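Long-range contact in oxalate biosynthetic component 1 (Burkholderia thailandensis, PDB 5IKY), which produces oxalate in quorum sensing-dependent oxalogenesis, as a bifunctional serine hydrolase of the alpha/beta-hydrolase fold with additional lyase activity: residues E63-Y75 / T236-I248. Residues are numbered along the deposited sequence; the frame is centred on the assembly and turned at random.
Sequences EYGYDAPIDLTDY and TLAIPGLNTPIGI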
ATOM      1  N   GLU A  63       5.852 -39.822  -0.932  1.00 63.71           N
ATOM      2  CA  GLU A  63       5.011 -39.625   0.242  1.00 59.27           C
ATOM      3  C   GLU A  63       5.789 -39.748   1.546  1.00 60.02           C
ATOM      4  O   GLU A  63       6.751 -40.507   1.637  1.00 72.25           O
ATOM      5  CB  GLU A  63       3.853 -40.625   0.241  1.00 62.63           C
ATOM      6  CG  GLU A  63       4.285 -42.083   0.266  1.00 63.60           C
ATOM      7  CD  GLU A  63       3.126 -43.025   0.525  1.00 85.48           C
ATOM      8  OE1 GLU A  63       2.129 -42.588   1.140  1.00 99.84           O
ATOM      9  OE2 GLU A  63       3.211 -44.203   0.117  1.00 84.00           O
ATOM     10  N   TYR A  64       5.354 -38.991   2.549  1.00 61.73           N
ATOM     11  CA  TYR A  64       5.915 -39.069   3.892  1.00 59.97           C
ATOM     12  C   TYR A  64       5.026 -38.331   4.889  1.00 69.05           C
ATOM     13  O   TYR A  64       4.718 -37.153   4.704  1.00 65.84           O
ATOM     14  CB  TYR A  64       7.334 -38.491   3.930  1.00 67.37           C
ATOM     15  CG  TYR A  64       8.007 -38.602   5.282  1.00 61.37           C
ATOM     16  CD1 TYR A  64       8.631 -39.778   5.673  1.00 71.32           C
ATOM     17  CD2 TYR A  64       8.021 -37.528   6.165  1.00 60.78           C
ATOM     18  CE1 TYR A  64       9.250 -39.886   6.908  1.00 64.08           C
ATOM     19  CE2 TYR A  64       8.637 -37.626   7.400  1.00 61.71           C
ATOM     20  CZ  TYR A  64       9.248 -38.806   7.765  1.00 63.24           C
ATOM     21  OH  TYR A  64       9.861 -38.908   8.991  1.00 75.50           O
ATOM     22  N   GLY A  65       4.609 -39.035   5.937  1.00 59.65           N
ATOM     23  CA  GLY A  65       3.892 -38.424   7.043  1.00 59.06           C
ATOM     24  C   GLY A  65       2.380 -38.563   7.017  1.00 58.31           C
ATOM     25  O   GLY A  65       1.693 -37.964   7.840  1.00 57.74           O
ATOM     26  N   TYR A  66       1.855 -39.363   6.095  1.00 58.39           N
ATOM     27  CA  TYR A  66       0.406 -39.444   5.914  1.00 57.68           C
ATOM     28  C   TYR A  66      -0.203 -40.787   6.312  1.00 60.91           C
ATOM     29  O   TYR A  66      -1.371 -41.049   6.020  1.00 71.32           O
ATOM     30  CB  TYR A  66       0.045 -39.134   4.459  1.00 56.86           C
ATOM     31  CG  TYR A  66       0.080 -37.662   4.139  1.00 64.76           C
ATOM     32  CD1 TYR A  66      -1.021 -36.853   4.393  1.00 54.51           C
ATOM     33  CD2 TYR A  66       1.212 -37.075   3.596  1.00 68.04           C
ATOM     34  CE1 TYR A  66      -0.997 -35.504   4.108  1.00 60.44           C
ATOM     35  CE2 TYR A  66       1.245 -35.725   3.305  1.00 62.88           C
ATOM     36  CZ  TYR A  66       0.138 -34.944   3.565  1.00 61.69           C
ATOM     37  OH  TYR A  66       0.164 -33.598   3.280  1.00 60.39           O
ATOM     38  N   ASP A  67       0.581 -41.628   6.983  1.00 60.17           N
ATOM     39  CA  ASP A  67       0.116 -42.954   7.379  1.00 61.07           C
ATOM     40  C   ASP A  67      -0.766 -42.919   8.626  1.00 61.09           C
ATOM     41  O   ASP A  67      -0.588 -42.079   9.506  1.00 60.75           O
ATOM     42  CB  ASP A  67       1.306 -43.885   7.621  1.00 62.59           C
ATOM     43  CG  ASP A  67       2.100 -44.163   6.359  1.00 62.86           C
ATOM     44  OD1 ASP A  67       1.479 -44.393   5.300  1.00 71.55           O
ATOM     45  OD2 ASP A  67       3.347 -44.152   6.425  1.00 75.98           O
ATOM     46  N   ALA A  68      -1.717 -43.844   8.685  1.00 61.56           N
ATOM     47  CA  ALA A  68      -2.558 -44.038   9.861  1.00 61.87           C
ATOM     48  C   ALA A  68      -2.894 -45.522   9.981  1.00 63.21           C
ATOM     49  O   ALA A  68      -3.045 -46.203   8.967  1.00 69.00           O
ATOM     50  CB  ALA A  68      -3.823 -43.201   9.765  1.00 60.59           C
ATOM     51  N   PRO A  69      -3.007 -46.035  11.215  1.00 64.22           N
ATOM     52  CA  PRO A  69      -3.265 -47.469  11.368  1.00 66.04           C
ATOM     53  C   PRO A  69      -4.643 -47.855  10.847  1.00 66.74           C
ATOM     54  O   PRO A  69      -5.578 -47.060  10.927  1.00 64.27           O
ATOM     55  CB  PRO A  69      -3.169 -47.687  12.880  1.00 66.62           C
ATOM     56  CG  PRO A  69      -3.520 -46.370  13.469  1.00 65.48           C
ATOM     57  CD  PRO A  69      -2.980 -45.339  12.512  1.00 64.17           C
ATOM     58  N   ILE A  70      -4.757 -49.061  10.309  1.00 71.24           N
ATOM     59  CA  ILE A  70      -6.032 -49.549   9.808  1.00 72.00           C
ATOM     60  C   ILE A  70      -6.575 -50.665  10.690  1.00 72.28           C
ATOM     61  O   ILE A  70      -6.038 -51.772  10.699  1.00 83.54           O
ATOM     62  CB  ILE A  70      -5.916 -50.073   8.368  1.00 70.61           C
ATOM     63  CG1 ILE A  70      -5.284 -49.016   7.463  1.00 66.35           C
ATOM     64  CG2 ILE A  70      -7.280 -50.487   7.846  1.00 69.99           C
ATOM     65  CD1 ILE A  70      -5.067 -49.485   6.043  1.00 75.58           C
ATOM     66  N   ASP A  71      -7.634 -50.367  11.434  1.00 78.89           N
ATOM     67  CA  ASP A  71      -8.305 -51.381  12.236  1.00 77.83           C
ATOM     68  C   ASP A  71      -9.500 -51.921  11.458  1.00 75.07           C
ATOM     69  O   ASP A  71     -10.476 -51.208  11.245  1.00 87.52           O
ATOM     70  CB  ASP A  71      -8.753 -50.808  13.583  1.00 68.77           C
ATOM     71  CG  ASP A  71      -9.037 -51.890  14.614  1.00 96.58           C
ATOM     72  OD1 ASP A  71      -9.219 -53.064  14.225  1.00 83.11           O
ATOM     73  OD2 ASP A  71      -9.081 -51.562  15.819  1.00104.31           O
ATOM     74  N   LEU A  72      -9.418 -53.179  11.038  1.00 93.88           N
ATOM     75  CA  LEU A  72     -10.478 -53.788  10.239  1.00 92.30           C
ATOM     76  C   LEU A  72     -11.767 -53.959  11.037  1.00100.44           C
ATOM     77  O   LEU A  72     -12.835 -54.175  10.465  1.00109.12           O
ATOM     78  CB  LEU A  72     -10.021 -55.138   9.684  1.00 86.85           C
ATOM     79  CG  LEU A  72      -8.939 -55.069   8.606  1.00 77.77           C
ATOM     80  CD1 LEU A  72      -8.627 -56.451   8.062  1.00 75.97           C
ATOM     81  CD2 LEU A  72      -9.366 -54.135   7.487  1.00 75.85           C
ATOM     82  N   THR A  73     -11.660 -53.861  12.359  1.00103.46           N
ATOM     83  CA  THR A  73     -12.825 -53.911  13.233  1.00107.43           C
ATOM     84  C   THR A  73     -13.733 -52.709  12.975  1.00118.35           C
ATOM     85  O   THR A  73     -14.949 -52.781  13.154  1.00119.96           O
ATOM     86  CB  THR A  73     -12.411 -53.943  14.718  1.00 92.53           C
ATOM     87  OG1 THR A  73     -11.404 -54.945  14.912  1.00 91.16           O
ATOM     88  CG2 THR A  73     -13.605 -54.252  15.607  1.00 86.18           C
ATOM     89  N   ASP A  74     -13.129 -51.605  12.540  1.00115.42           N
ATOM     90  CA  ASP A  74     -13.875 -50.405  12.177  1.00 97.63           C
ATOM     91  C   ASP A  74     -14.777 -50.645  10.970  1.00100.39           C
ATOM     92  O   ASP A  74     -15.767 -49.940  10.773  1.00 96.36           O
ATOM     93  CB  ASP A  74     -12.916 -49.249  11.878  1.00 90.36           C
ATOM     94  CG  ASP A  74     -12.178 -48.765  13.110  1.00 97.33           C
ATOM     95  OD1 ASP A  74     -12.616 -49.090  14.234  1.00106.92           O
ATOM     96  OD2 ASP A  74     -11.164 -48.050  12.953  1.00 92.48           O
ATOM     97  N   TYR A  75     -14.428 -51.643  10.165  1.00110.03           N
ATOM     98  CA  TYR A  75     -15.151 -51.917   8.930  1.00100.70           C
ATOM     99  C   TYR A  75     -15.735 -53.326   8.926  1.00109.88           C
ATOM    100  O   TYR A  75     -15.755 -53.999   7.895  1.00116.98           O
ATOM    101  CB  TYR A  75     -14.226 -51.723   7.726  1.00 93.42           C
ATOM    102  CG  TYR A  75     -13.317 -50.517   7.851  1.00105.37           C
ATOM    103  CD1 TYR A  75     -13.789 -49.237   7.595  1.00119.97           C
ATOM    104  CD2 TYR A  75     -11.988 -50.660   8.229  1.00 97.40           C
ATOM    105  CE1 TYR A  75     -12.962 -48.131   7.709  1.00113.53           C
ATOM    106  CE2 TYR A  75     -11.155 -49.562   8.348  1.00 95.46           C
ATOM    107  CZ  TYR A  75     -11.647 -48.301   8.084  1.00109.07           C
ATOM    108  OH  TYR A  75     -10.823 -47.204   8.198  1.00108.03           O
ATOM    109  N   THR A 236     -15.666 -33.640   4.622  1.00 77.55           N
ATOM    110  CA  THR A 236     -14.370 -34.303   4.531  1.00 80.19           C
ATOM    111  C   THR A 236     -14.528 -35.819   4.464  1.00 77.01           C
ATOM    112  O   THR A 236     -15.330 -36.400   5.194  1.00 74.76           O
ATOM    113  CB  THR A 236     -13.457 -33.951   5.725  1.00 75.32           C
ATOM    114  OG1 THR A 236     -14.164 -34.162   6.953  1.00 77.95           O
ATOM    115  CG2 THR A 236     -13.011 -32.499   5.648  1.00 78.33           C
ATOM    116  N   LEU A 237     -13.762 -36.451   3.581  1.00 67.97           N
ATOM    117  CA  LEU A 237     -13.745 -37.905   3.479  1.00 59.64           C
ATOM    118  C   LEU A 237     -12.619 -38.498   4.311  1.00 72.99           C
ATOM    119  O   LEU A 237     -11.464 -38.102   4.167  1.00 72.28           O
ATOM    120  CB  LEU A 237     -13.586 -38.348   2.024  1.00 59.22           C
ATOM    121  CG  LEU A 237     -14.764 -38.147   1.075  1.00 70.59           C
ATOM    122  CD1 LEU A 237     -14.382 -38.636  -0.308  1.00 63.48           C
ATOM    123  CD2 LEU A 237     -15.986 -38.885   1.587  1.00 75.56           C
ATOM    124  N   ALA A 238     -12.956 -39.449   5.177  1.00 62.86           N
ATOM    125  CA  ALA A 238     -11.944 -40.201   5.908  1.00 64.86           C
ATOM    126  C   ALA A 238     -11.555 -41.445   5.121  1.00 60.44           C
ATOM    127  O   ALA A 238     -12.392 -42.306   4.852  1.00 83.27           O
ATOM    128  CB  ALA A 238     -12.445 -40.581   7.292  1.00 57.74           C
ATOM    129  N   ILE A 239     -10.282 -41.531   4.747  1.00 62.83           N
ATOM    130  CA  ILE A 239      -9.775 -42.670   3.989  1.00 63.95           C
ATOM    131  C   ILE A 239      -8.938 -43.586   4.887  1.00 65.19           C
ATOM    132  O   ILE A 239      -8.065 -43.114   5.618  1.00 66.49           O
ATOM    133  CB  ILE A 239      -8.925 -42.205   2.785  1.00 60.34           C
ATOM    134  CG1 ILE A 239      -9.672 -41.139   1.981  1.00 62.12           C
ATOM    135  CG2 ILE A 239      -8.554 -43.381   1.897  1.00 64.26           C
ATOM    136  CD1 ILE A 239     -10.930 -41.645   1.312  1.00 63.04           C
ATOM    137  N   PRO A 240      -9.213 -44.900   4.848  1.00 66.37           N
ATOM    138  CA  PRO A 240      -8.443 -45.867   5.642  1.00 61.69           C
ATOM    139  C   PRO A 240      -6.944 -45.796   5.355  1.00 69.10           C
ATOM    140  O   PRO A 240      -6.542 -45.807   4.190  1.00 69.16           O
ATOM    141  CB  PRO A 240      -9.017 -47.218   5.202  1.00 61.65           C
ATOM    142  CG  PRO A 240     -10.402 -46.906   4.756  1.00 65.04           C
ATOM    143  CD  PRO A 240     -10.330 -45.538   4.131  1.00 59.91           C
ATOM    144  N   GLY A 241      -6.135 -45.706   6.407  1.00 64.03           N
ATOM    145  CA  GLY A 241      -4.691 -45.676   6.256  1.00 61.44           C
ATOM    146  C   GLY A 241      -4.100 -44.299   6.014  1.00 60.22           C
ATOM    147  O   GLY A 241      -2.883 -44.155   5.902  1.00 65.64           O
ATOM    148  N   LEU A 242      -4.958 -43.286   5.930  1.00 61.23           N
ATOM    149  CA  LEU A 242      -4.501 -41.914   5.725  1.00 59.85           C
ATOM    150  C   LEU A 242      -4.860 -41.026   6.913  1.00 57.24           C
ATOM    151  O   LEU A 242      -6.013 -40.990   7.341  1.00 63.69           O
ATOM    152  CB  LEU A 242      -5.095 -41.341   4.437  1.00 57.28           C
ATOM    153  CG  LEU A 242      -4.584 -41.972   3.139  1.00 62.64           C
ATOM    154  CD1 LEU A 242      -5.321 -41.404   1.938  1.00 63.14           C
ATOM    155  CD2 LEU A 242      -3.083 -41.764   2.999  1.00 57.52           C
ATOM    156  N   ASN A 243      -3.873 -40.311   7.445  1.00 57.12           N
ATOM    157  CA  ASN A 243      -4.097 -39.487   8.630  1.00 56.76           C
ATOM    158  C   ASN A 243      -4.614 -38.091   8.295  1.00 55.31           C
ATOM    159  O   ASN A 243      -4.774 -37.254   9.181  1.00 69.65           O
ATOM    160  CB  ASN A 243      -2.815 -39.383   9.466  1.00 57.48           C
ATOM    161  CG  ASN A 243      -1.655 -38.752   8.710  1.00 68.46           C
ATOM    162  OD1 ASN A 243      -1.843 -37.969   7.777  1.00 67.29           O
ATOM    163  ND2 ASN A 243      -0.439 -39.087   9.126  1.00 58.09           N
ATOM    164  N   THR A 244      -4.862 -37.845   7.014  1.00 54.58           N
ATOM    165  CA  THR A 244      -5.435 -36.578   6.581  1.00 53.24           C
ATOM    166  C   THR A 244      -6.634 -36.822   5.674  1.00 65.25           C
ATOM    167  O   THR A 244      -6.516 -37.493   4.649  1.00 66.15           O
ATOM    168  CB  THR A 244      -4.402 -35.707   5.840  1.00 66.06           C
ATOM    169  OG1 THR A 244      -3.304 -35.421   6.713  1.00 61.53           O
ATOM    170  CG2 THR A 244      -5.033 -34.400   5.393  1.00 51.36           C
ATOM    171  N   PRO A 245      -7.799 -36.277   6.054  1.00 61.85           N
ATOM    172  CA  PRO A 245      -9.026 -36.480   5.280  1.00 51.88           C
ATOM    173  C   PRO A 245      -9.032 -35.694   3.975  1.00 58.54           C
ATOM    174  O   PRO A 245      -8.298 -34.714   3.846  1.00 58.79           O
ATOM    175  CB  PRO A 245     -10.118 -35.975   6.223  1.00 52.91           C
ATOM    176  CG  PRO A 245      -9.436 -34.934   7.046  1.00 58.08           C
ATOM    177  CD  PRO A 245      -8.028 -35.432   7.240  1.00 68.04           C
ATOM    178  N   ILE A 246      -9.851 -36.122   3.019  1.00 57.40           N
ATOM    179  CA  ILE A 246      -9.976 -35.417   1.747  1.00 51.73           C
ATOM    180  C   ILE A 246     -11.115 -34.404   1.789  1.00 61.72           C
ATOM    181  O   ILE A 246     -12.259 -34.755   2.076  1.00 62.29           O
ATOM    182  CB  ILE A 246     -10.224 -36.387   0.581  1.00 62.01           C
ATOM    183  CG1 ILE A 246      -9.205 -37.526   0.605  1.00 58.95           C
ATOM    184  CG2 ILE A 246     -10.180 -35.641  -0.747  1.00 51.72           C
ATOM    185  CD1 ILE A 246      -7.789 -37.077   0.351  1.00 53.87           C
ATOM    186  N   GLY A 247     -10.799 -33.147   1.503  1.00 53.14           N
ATOM    187  CA  GLY A 247     -11.805 -32.102   1.484  1.00 50.83           C
ATOM    188  C   GLY A 247     -12.652 -32.163   0.229  1.00 55.87           C
ATOM    189  O   GLY A 247     -12.127 -32.157  -0.885  1.00 57.66           O
ATOM    190  N   ILE A 248     -13.967 -32.232   0.411  1.00 48.48           N
ATOM    191  CA  ILE A 248     -14.898 -32.246  -0.712  1.00 50.37           C
ATOM    192  C   ILE A 248     -15.930 -31.129  -0.579  1.00 64.26           C
ATOM    193  O   ILE A 248     -16.183 -30.625   0.516  1.00 63.41           O
ATOM    194  CB  ILE A 248     -15.627 -33.603  -0.835  1.00 63.34           C
ATOM    195  CG1 ILE A 248     -16.441 -33.897   0.427  1.00 50.51           C
ATOM    196  CG2 ILE A 248     -14.638 -34.727  -1.104  1.00 48.84           C
ATOM    197  CD1 ILE A 248     -17.256 -35.166   0.332  1.00 49.33           C
TER
HETATM  198  O   HOH W   1      -0.661 -43.958   4.035  1.00 60.73           O
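The tip of a beta-hairpin docks here: the loop joining strands 235-237 and 246-248 meets the connection 65-69 through Gly241, Leu242 and Asn243. Asn243 carries most of the polar contact. Its CG sits between the backbone N and the carbonyl carbon (chi1 60°), which swings the amide over the Tyr66 backbone and lets ND2 donate to Gly65 O at 2.7 Å, almost straight and in the amide plane. An amide suits this place because it donates through ND2 while OD1 accepts from Thr244 OG1 and Arg155 NH2. The backbone N of Asn243 donates to Tyr66 O at 3.0 Å, from above the carbonyl plane, while Ala68 N makes a weak bond to Gly241 O. A water bridges Gly241 O and Asp67 OD1. Gly241, in the type II turn from Ile239 to Leu242, has phi 86°, a conformation easy only for glycine; its bare CA lies 3.6 Å from Ile70 CG1 and gives a CA-H...O contact to Ala68 O. Beside it, the puckered ring of Pro240 meets Tyr75: Pro240 CG lies 3.5 Å from Tyr75 OH, a van der Waals contact. The Tyr66 ring takes Thr244 CB at its edge, and its hydroxyl bonds to Leu22 O. With the single Asp67-Leu242 bridge, a hairpin from the region related to beta-keto acid cleavage enzymes of the TIM-barrel clan, consistent with the lyase part, packs its loop against the N-terminal region.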